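Local coordinates for ectonucleoside triphosphate diphosphohydrolase 4 (Homo sapiens, PDB 6WG5), which is a human member of the GDA1/CD39 nucleoside phosphatase family, built on a fold related to that of actin-like ATPases, at residues Gln21-Arg26 / Gln471-Glu476; Val55-Trp60 / Arg74-Lys79; Tyr290-Phe295 / Ile330-Gln335. One frame throughout, in Å; residues are numbered along the deposited sequence.

Interaction 2 is largely buried and joins two strands of a mixed sheet, so backbone hydrogen bonds carry it and apolar side chains support them. Interaction 1 lies at the surface and sets the N-terminal helix 18-28 against a turn far along the chain. It works through a tyrosine ring and the aliphatic parts of charged side chains. Their centres are about 16 Å apart, with the like charges of Lys-475 and Arg-77 close together. Interaction 3, partly buried, is on the opposite side of the chain's centre, its centre about 45 and 48 Å from those of interactions 1 and 2. It again pairs a helix with a type I' turn, but adds a strand and a small apolar patch.

Interaction 1. Residues Gln21-Arg26 / Gln471-Glu476; sequences QRYLAR and QVYDKE
Tyr-473, at the tip of a type I' turn, packs against Tyr-23, Arg-22 and Arg-26 on helix 18-28, making a surface contact between the N-terminal helix and the loop that runs from strand 466-468 to helix 479-487. The turn spans Val-472 to Lys-475, which bond to each other through backbone N and O in both directions; Tyr-473 and Asp-474 take the left-handed backbone conformation this turn requires. Tyr-473, the first of these two middle residues, points toward the helix.

The phenol ring of Tyr-473 lies against the helix backbone. CA of Tyr-23 sits over one ring face in a CH-pi contact, 4.2 Å from the centroid, and CB of Tyr-23 is 3.9 Å from Tyr-473 CE1. On the opposite face rests CG1 of Val-472. OD2 of Asp-474 lies in the plane of the Tyr-23 ring, at its edge, 3.4 Å from CE1 of Tyr-23.

Arginine suits position 22 because its methylenes can pack on Tyr-473 while its guanidinium, in one of two modelled conformers, pairs with Glu-191 and the carbonyl of Val-186. Arg-26 lays CD 3.7 Å from CB of Tyr-473. Lys-475 crosses Arg-26 obliquely, with NZ over one face of the guanidinium and 4.0 Å from Arg-26 NE, a like-charge approach expected to cost energy. Its extended chain brings CD within 3.5 Å of Arg-26 NE.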
# COMPACT_ATOMS: atom_id res chain seq x y z
N GLN A 21 9.58 -22.78 6.09
CA GLN A 21 10.69 -22.42 6.96
C GLN A 21 10.79 -20.91 7.12
O GLN A 21 10.92 -20.40 8.24
CB GLN A 21 12.00 -22.99 6.41
CG GLN A 21 13.12 -23.04 7.43
CD GLN A 21 14.49 -22.86 6.81
OE1 GLN A 21 14.85 -23.55 5.86
NE2 GLN A 21 15.27 -21.92 7.36
N ARG A 22 10.74 -20.18 6.01
CA ARG A 22 10.75 -18.72 6.08
C ARG A 22 9.55 -18.21 6.86
O ARG A 22 9.68 -17.32 7.72
CB ARG A 22 10.78 -18.11 4.68
CG ARG A 22 10.91 -16.60 4.67
CD ARG A 22 11.18 -16.06 3.27
NE ARG A 22 11.57 -14.65 3.29
CZ ARG A 22 12.80 -14.21 3.50
NH1 ARG A 22 13.80 -15.06 3.70
NH2 ARG A 22 13.05 -12.91 3.51
N TYR A 23 8.37 -18.76 6.59
CA TYR A 23 7.18 -18.42 7.37
C TYR A 23 7.40 -18.70 8.85
O TYR A 23 7.03 -17.88 9.70
CB TYR A 23 5.99 -19.22 6.83
CG TYR A 23 4.73 -19.24 7.67
CD1 TYR A 23 4.37 -18.16 8.47
CD2 TYR A 23 3.89 -20.35 7.66
CE1 TYR A 23 3.22 -18.19 9.24
CE2 TYR A 23 2.74 -20.39 8.41
CZ TYR A 23 2.40 -19.31 9.20
OH TYR A 23 1.25 -19.36 9.95
N LEU A 24 8.03 -19.83 9.17
CA LEU A 24 8.27 -20.18 10.56
C LEU A 24 9.40 -19.35 11.17
O LEU A 24 9.36 -19.04 12.36
CB LEU A 24 8.60 -21.67 10.66
CG LEU A 24 8.68 -22.31 12.05
CD1 LEU A 24 7.44 -22.03 12.88
CD2 LEU A 24 8.89 -23.81 11.90
N ALA A 25 10.40 -18.97 10.36
CA ALA A 25 11.53 -18.21 10.88
C ALA A 25 11.10 -16.82 11.32
O ALA A 25 11.47 -16.36 12.41
CB ALA A 25 12.63 -18.12 9.83
N ARG A 26 10.32 -16.12 10.49
CA ARG A 26 9.94 -14.75 10.81
C ARG A 26 9.06 -14.68 12.05
O ARG A 26 9.11 -13.69 12.79
CB ARG A 26 9.23 -14.11 9.62
CG ARG A 26 8.87 -12.65 9.86
CD ARG A 26 8.74 -11.88 8.55
NE ARG A 26 8.59 -10.44 8.79
CZ ARG A 26 9.58 -9.55 8.72
NH1 ARG A 26 9.33 -8.27 8.96
NH2 ARG A 26 10.82 -9.93 8.41
N GLN A 471 -2.00 -8.99 6.75
CA GLN A 471 -0.58 -8.91 7.05
C GLN A 471 0.13 -10.06 6.34
O GLN A 471 -0.50 -10.97 5.79
CB GLN A 471 -0.33 -8.95 8.56
CG GLN A 471 -1.10 -10.04 9.30
CD GLN A 471 -1.04 -9.86 10.81
OE1 GLN A 471 -0.84 -8.75 11.31
NE2 GLN A 471 -1.21 -10.95 11.54
N VAL A 472 1.46 -10.01 6.35
CA VAL A 472 2.30 -11.00 5.70
C VAL A 472 3.25 -11.57 6.75
O VAL A 472 3.91 -10.81 7.47
CB VAL A 472 3.08 -10.41 4.52
CG1 VAL A 472 3.88 -11.49 3.81
CG2 VAL A 472 2.13 -9.73 3.55
N TYR A 473 3.32 -12.89 6.83
CA TYR A 473 4.10 -13.56 7.87
C TYR A 473 3.77 -12.98 9.24
O TYR A 473 4.65 -12.75 10.08
CB TYR A 473 5.60 -13.48 7.56
CG TYR A 473 6.01 -14.22 6.30
CD1 TYR A 473 5.29 -15.33 5.86
CD2 TYR A 473 7.10 -13.81 5.55
CE1 TYR A 473 5.65 -16.00 4.71
CE2 TYR A 473 7.47 -14.49 4.40
CZ TYR A 473 6.74 -15.58 3.99
OH TYR A 473 7.10 -16.26 2.84
N ASP A 474 2.48 -12.73 9.46
CA ASP A 474 1.96 -12.29 10.75
C ASP A 474 2.52 -10.94 11.17
O ASP A 474 2.63 -10.64 12.36
CB ASP A 474 2.23 -13.34 11.84
CG ASP A 474 1.46 -14.63 11.61
OD1 ASP A 474 0.23 -14.64 11.83
OD2 ASP A 474 2.09 -15.64 11.20
N LYS A 475 2.85 -10.09 10.20
CA LYS A 475 3.32 -8.74 10.47
C LYS A 475 2.78 -7.79 9.41
O LYS A 475 2.69 -8.15 8.23
CB LYS A 475 4.85 -8.67 10.50
CG LYS A 475 5.49 -9.46 11.64
CD LYS A 475 6.99 -9.24 11.70
CE LYS A 475 7.64 -10.13 12.75
NZ LYS A 475 9.12 -10.01 12.74
N GLU A 476 2.43 -6.58 9.84
CA GLU A 476 1.97 -5.56 8.91
C GLU A 476 3.05 -5.27 7.87
O GLU A 476 4.24 -5.45 8.10
CB GLU A 476 1.62 -4.28 9.68
CG GLU A 476 1.25 -3.08 8.83
CD GLU A 476 1.08 -1.81 9.65
OE1 GLU A 476 1.43 -1.83 10.85
OE2 GLU A 476 0.59 -0.80 9.09

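Interaction 2. Residues Val55-Trp60 / Arg74-Lys79; sequences VFVYCW and RQMRDK
The rings of Phe-56 and Tyr-58 are met at their edges across this antiparallel strand pair, which adds the short strand 74-75 to strand 53-61 of a mixed sheet. OE1 of Gln-75 lies in the plane of the Phe-56 ring, 3.9 Å from CD1 of Phe-56, while the carbonyl O of Arg-74 approaches the edge of the Tyr-58 ring. CG of Gln-75 comes up obliquely, 3.7 Å from CE1 of Tyr-58. Both aromatic side chains also touch helix 479-487, where the hydroxyl of Tyr-58 bonds to Thr-480; tyrosine thus fills a buried interface and still finds a polar partner.

Cys-59 and Arg-74 form the hydrogen-bonded pair, each N binding the other's O at 2.9 Å. Tyr-58 and Gln-75 make the adjoining non-hydrogen-bonded pair. Beyond the strand, the N of Met-76 donates to Val-57 O over 2.8 Å.

Methionine, unbranched and flexible, suits the buried spot beside this bond. Its CG is anti to the backbone N (chi1 -171°), and the extended chain runs alongside Val-57, bringing SD 3.6 Å from Val-57 CG1.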
# COMPACT_ATOMS: atom_id res chain seq x y z
N VAL A 55 7.70 6.21 14.20
CA VAL A 55 9.13 5.99 14.02
C VAL A 55 9.41 4.49 14.11
O VAL A 55 8.83 3.80 14.96
CB VAL A 55 9.96 6.76 15.07
CG1 VAL A 55 9.50 6.42 16.48
CG2 VAL A 55 11.45 6.48 14.90
N PHE A 56 10.29 4.00 13.24
CA PHE A 56 10.68 2.60 13.22
C PHE A 56 12.20 2.53 13.27
O PHE A 56 12.88 3.24 12.53
CB PHE A 56 10.18 1.89 11.96
CG PHE A 56 8.69 1.98 11.76
CD1 PHE A 56 7.87 0.92 12.10
CD2 PHE A 56 8.12 3.11 11.21
CE1 PHE A 56 6.50 1.00 11.91
CE2 PHE A 56 6.76 3.20 11.01
CZ PHE A 56 5.95 2.14 11.37
N VAL A 57 12.72 1.67 14.15
CA VAL A 57 14.16 1.40 14.21
C VAL A 57 14.40 0.05 13.55
O VAL A 57 13.81 -0.96 13.95
CB VAL A 57 14.67 1.41 15.66
CG1 VAL A 57 16.17 1.11 15.69
CG2 VAL A 57 14.38 2.75 16.32
N TYR A 58 15.26 0.04 12.54
CA TYR A 58 15.66 -1.17 11.85
C TYR A 58 17.13 -1.45 12.13
O TYR A 58 17.94 -0.53 12.26
CB TYR A 58 15.44 -1.05 10.34
CG TYR A 58 13.99 -0.85 9.96
CD1 TYR A 58 13.15 -1.93 9.76
CD2 TYR A 58 13.48 0.43 9.79
CE1 TYR A 58 11.83 -1.75 9.41
CE2 TYR A 58 12.16 0.62 9.43
CZ TYR A 58 11.34 -0.47 9.25
OH TYR A 58 10.02 -0.29 8.89
N CYS A 59 17.47 -2.73 12.22
CA CYS A 59 18.85 -3.16 12.40
C CYS A 59 19.16 -4.28 11.42
O CYS A 59 18.27 -4.89 10.83
CB CYS A 59 19.11 -3.62 13.84
SG CYS A 59 18.04 -4.96 14.41
N TRP A 60 20.46 -4.54 11.25
CA TRP A 60 20.91 -5.60 10.36
C TRP A 60 22.33 -5.99 10.76
O TRP A 60 23.06 -5.16 11.30
CB TRP A 60 20.88 -5.15 8.89
CG TRP A 60 21.61 -3.87 8.62
CD1 TRP A 60 22.93 -3.72 8.30
CD2 TRP A 60 21.06 -2.54 8.65
NE1 TRP A 60 23.23 -2.40 8.12
CE2 TRP A 60 22.10 -1.65 8.33
CE3 TRP A 60 19.79 -2.03 8.91
CZ2 TRP A 60 21.91 -0.27 8.27
CZ3 TRP A 60 19.60 -0.66 8.84
CH2 TRP A 60 20.65 0.20 8.53
N ARG A 74 15.88 -5.93 9.55
CA ARG A 74 14.77 -6.37 10.38
C ARG A 74 14.40 -5.26 11.34
O ARG A 74 15.21 -4.38 11.65
CB ARG A 74 15.12 -7.63 11.18
CG ARG A 74 15.74 -8.75 10.37
CD ARG A 74 16.39 -9.78 11.27
NE ARG A 74 16.89 -10.93 10.53
CZ ARG A 74 16.15 -11.96 10.15
NH1 ARG A 74 14.85 -12.00 10.44
NH2 ARG A 74 16.69 -12.96 9.47
N GLN A 75 13.16 -5.29 11.82
CA GLN A 75 12.76 -4.39 12.88
C GLN A 75 13.54 -4.70 14.15
O GLN A 75 13.70 -5.86 14.53
CB GLN A 75 11.26 -4.50 13.16
CG GLN A 75 10.37 -3.80 12.16
CD GLN A 75 8.96 -3.60 12.69
OE1 GLN A 75 8.68 -2.62 13.38
NE2 GLN A 75 8.07 -4.53 12.36
N MET A 76 14.03 -3.65 14.81
CA MET A 76 14.71 -3.84 16.08
C MET A 76 13.74 -4.40 17.11
O MET A 76 12.54 -4.12 17.08
CB MET A 76 15.30 -2.52 16.57
CG MET A 76 16.21 -2.67 17.78
SD MET A 76 16.84 -1.10 18.40
CE MET A 76 17.92 -1.68 19.70
N ARG A 77 14.28 -5.20 18.03
CA ARG A 77 13.49 -5.88 19.05
C ARG A 77 13.99 -5.46 20.42
O ARG A 77 15.17 -5.62 20.73
CB ARG A 77 13.58 -7.40 18.89
CG ARG A 77 12.85 -7.93 17.66
CD ARG A 77 11.35 -7.94 17.88
NE ARG A 77 10.61 -8.21 16.65
CZ ARG A 77 9.30 -8.45 16.61
NH1 ARG A 77 8.59 -8.48 17.72
NH2 ARG A 77 8.71 -8.68 15.45
N ASP A 78 13.09 -4.92 21.24
CA ASP A 78 13.47 -4.45 22.57
C ASP A 78 13.63 -5.64 23.52
O ASP A 78 13.53 -6.80 23.12
CB ASP A 78 12.43 -3.45 23.10
CG ASP A 78 11.06 -4.07 23.30
OD1 ASP A 78 10.92 -5.31 23.20
OD2 ASP A 78 10.10 -3.31 23.56
N LYS A 79 13.90 -5.33 24.79
CA LYS A 79 14.08 -6.39 25.78
C LYS A 79 12.83 -7.23 25.95
O LYS A 79 12.91 -8.41 26.29
CB LYS A 79 14.51 -5.79 27.11
CG LYS A 79 13.57 -4.73 27.66
CD LYS A 79 14.08 -4.16 28.98
CE LYS A 79 13.21 -3.03 29.48
NZ LYS A 79 13.61 -2.57 30.84

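Interaction 3. Residues Tyr290-Phe295 / Ile330-Gln335; sequences YEDRIF and IQQNGQ
A beta hairpin, formed by strands 327-332 and 335-341 and closed by a type I' turn from Gln-332 to Gln-335, packs against helix 283-296. Helix segment 290-295 and strand 330-332 make an angle of 76°, and their axes come within 9.4 Å at closest approach. Asn-333 and Gly-334 occupy the two middle positions of the turn, the Asn-Gly pair being the classic choice for its left-handed backbone angles, which glycine adopts readily.

Phe-295 reaches from the helix to the hairpin end, its CG anti to the backbone N (chi1 -176°). A flat ring suits this place, offering a face to one glutamine and an edge to another. CB of Gln-332 sits over the centre of the face, a CH-pi contact of 3.6 Å to the centroid and 13° off the normal. CB of Gln-335 meets the edge, 3.8 Å from CZ of Phe-295.

Ile-330, beta-branched, has two arms to pack against the helix. CG2 touches Phe-295 CD2 at 4.0 Å, and Leu-339 of the partner strand lies against both Ile-330 and Ile-294. The longer branch ends in CD1, packed 3.8 Å from Glu-291 CB and 3.9 Å from Ile-294 CG2.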
# COMPACT_ATOMS: atom_id res chain seq x y z
N TYR A 290 -21.89 7.25 -5.29
CA TYR A 290 -23.13 6.60 -5.72
C TYR A 290 -24.34 7.27 -5.09
O TYR A 290 -25.33 7.57 -5.78
CB TYR A 290 -23.06 5.11 -5.38
CG TYR A 290 -24.33 4.34 -5.65
CD1 TYR A 290 -24.79 4.14 -6.94
CD2 TYR A 290 -25.07 3.79 -4.60
CE1 TYR A 290 -25.95 3.43 -7.19
CE2 TYR A 290 -26.22 3.07 -4.84
CZ TYR A 290 -26.66 2.90 -6.14
OH TYR A 290 -27.81 2.19 -6.38
N GLU A 291 -24.29 7.52 -3.78
CA GLU A 291 -25.39 8.21 -3.12
C GLU A 291 -25.57 9.62 -3.66
O GLU A 291 -26.70 10.11 -3.75
CB GLU A 291 -25.16 8.24 -1.61
CG GLU A 291 -25.24 6.87 -0.94
CD GLU A 291 -24.99 6.93 0.56
OE1 GLU A 291 -24.78 8.04 1.09
OE2 GLU A 291 -25.01 5.86 1.20
N ASP A 292 -24.48 10.29 -4.03
CA ASP A 292 -24.58 11.63 -4.59
C ASP A 292 -25.42 11.64 -5.85
O ASP A 292 -26.20 12.57 -6.08
CB ASP A 292 -23.19 12.19 -4.87
CG ASP A 292 -22.46 12.64 -3.61
OD1 ASP A 292 -23.13 12.86 -2.58
OD2 ASP A 292 -21.22 12.78 -3.66
N ARG A 293 -25.28 10.61 -6.70
CA ARG A 293 -26.03 10.59 -7.95
C ARG A 293 -27.49 10.21 -7.71
O ARG A 293 -28.38 10.72 -8.40
CB ARG A 293 -25.38 9.64 -8.96
CG ARG A 293 -25.68 10.03 -10.40
CD ARG A 293 -25.25 8.96 -11.40
NE ARG A 293 -23.85 9.07 -11.78
CZ ARG A 293 -23.26 8.29 -12.69
NH1 ARG A 293 -23.96 7.35 -13.32
NH2 ARG A 293 -21.98 8.46 -12.99
N ILE A 294 -27.75 9.31 -6.76
CA ILE A 294 -29.13 9.04 -6.37
C ILE A 294 -29.80 10.32 -5.91
O ILE A 294 -30.94 10.62 -6.30
CB ILE A 294 -29.17 7.96 -5.27
CG1 ILE A 294 -28.73 6.61 -5.83
CG2 ILE A 294 -30.58 7.85 -4.66
CD1 ILE A 294 -28.60 5.52 -4.77
N PHE A 295 -29.11 11.09 -5.07
CA PHE A 295 -29.67 12.34 -4.57
C PHE A 295 -29.92 13.32 -5.71
O PHE A 295 -30.99 13.92 -5.81
CB PHE A 295 -28.75 12.95 -3.52
CG PHE A 295 -29.29 14.19 -2.89
CD1 PHE A 295 -29.02 15.44 -3.43
CD2 PHE A 295 -30.09 14.11 -1.77
CE1 PHE A 295 -29.53 16.58 -2.86
CE2 PHE A 295 -30.61 15.26 -1.19
CZ PHE A 295 -30.33 16.49 -1.74
N ILE A 330 -30.50 9.45 2.67
CA ILE A 330 -29.46 10.37 2.22
C ILE A 330 -29.87 11.78 2.62
O ILE A 330 -30.97 12.22 2.26
CB ILE A 330 -29.23 10.27 0.71
CG1 ILE A 330 -28.90 8.84 0.30
CG2 ILE A 330 -28.12 11.22 0.27
CD1 ILE A 330 -28.93 8.61 -1.20
N GLN A 331 -29.00 12.47 3.34
CA GLN A 331 -29.25 13.85 3.76
C GLN A 331 -28.21 14.75 3.12
O GLN A 331 -27.01 14.52 3.24
CB GLN A 331 -29.19 13.97 5.29
CG GLN A 331 -30.48 13.54 5.96
CD GLN A 331 -30.25 12.86 7.30
OE1 GLN A 331 -29.24 13.09 7.96
NE2 GLN A 331 -31.20 12.02 7.70
N GLN A 332 -28.69 15.79 2.43
CA GLN A 332 -27.81 16.62 1.62
C GLN A 332 -28.55 17.92 1.29
O GLN A 332 -29.67 17.88 0.77
CB GLN A 332 -27.42 15.87 0.34
CG GLN A 332 -26.20 16.41 -0.38
CD GLN A 332 -25.63 15.40 -1.37
OE1 GLN A 332 -25.43 14.23 -1.03
NE2 GLN A 332 -25.38 15.84 -2.59
N ASN A 333 -27.92 19.05 1.61
CA ASN A 333 -28.52 20.37 1.39
C ASN A 333 -29.80 20.54 2.19
O ASN A 333 -30.72 21.25 1.76
CB ASN A 333 -28.78 20.62 -0.10
CG ASN A 333 -27.53 20.52 -0.94
OD1 ASN A 333 -26.42 20.79 -0.47
ND2 ASN A 333 -27.69 20.14 -2.20
N GLY A 334 -29.89 19.90 3.35
CA GLY A 334 -31.08 19.94 4.17
C GLY A 334 -32.19 19.01 3.74
O GLY A 334 -33.06 18.69 4.56
N GLN A 335 -32.19 18.55 2.49
CA GLN A 335 -33.18 17.60 2.03
C GLN A 335 -32.88 16.21 2.56
O GLN A 335 -31.85 15.95 3.19
CB GLN A 335 -33.23 17.58 0.50
CG GLN A 335 -33.65 18.90 -0.14
CD GLN A 335 -35.08 19.27 0.19
OE1 GLN A 335 -36.02 18.60 -0.24
NE2 GLN A 335 -35.25 20.33 0.96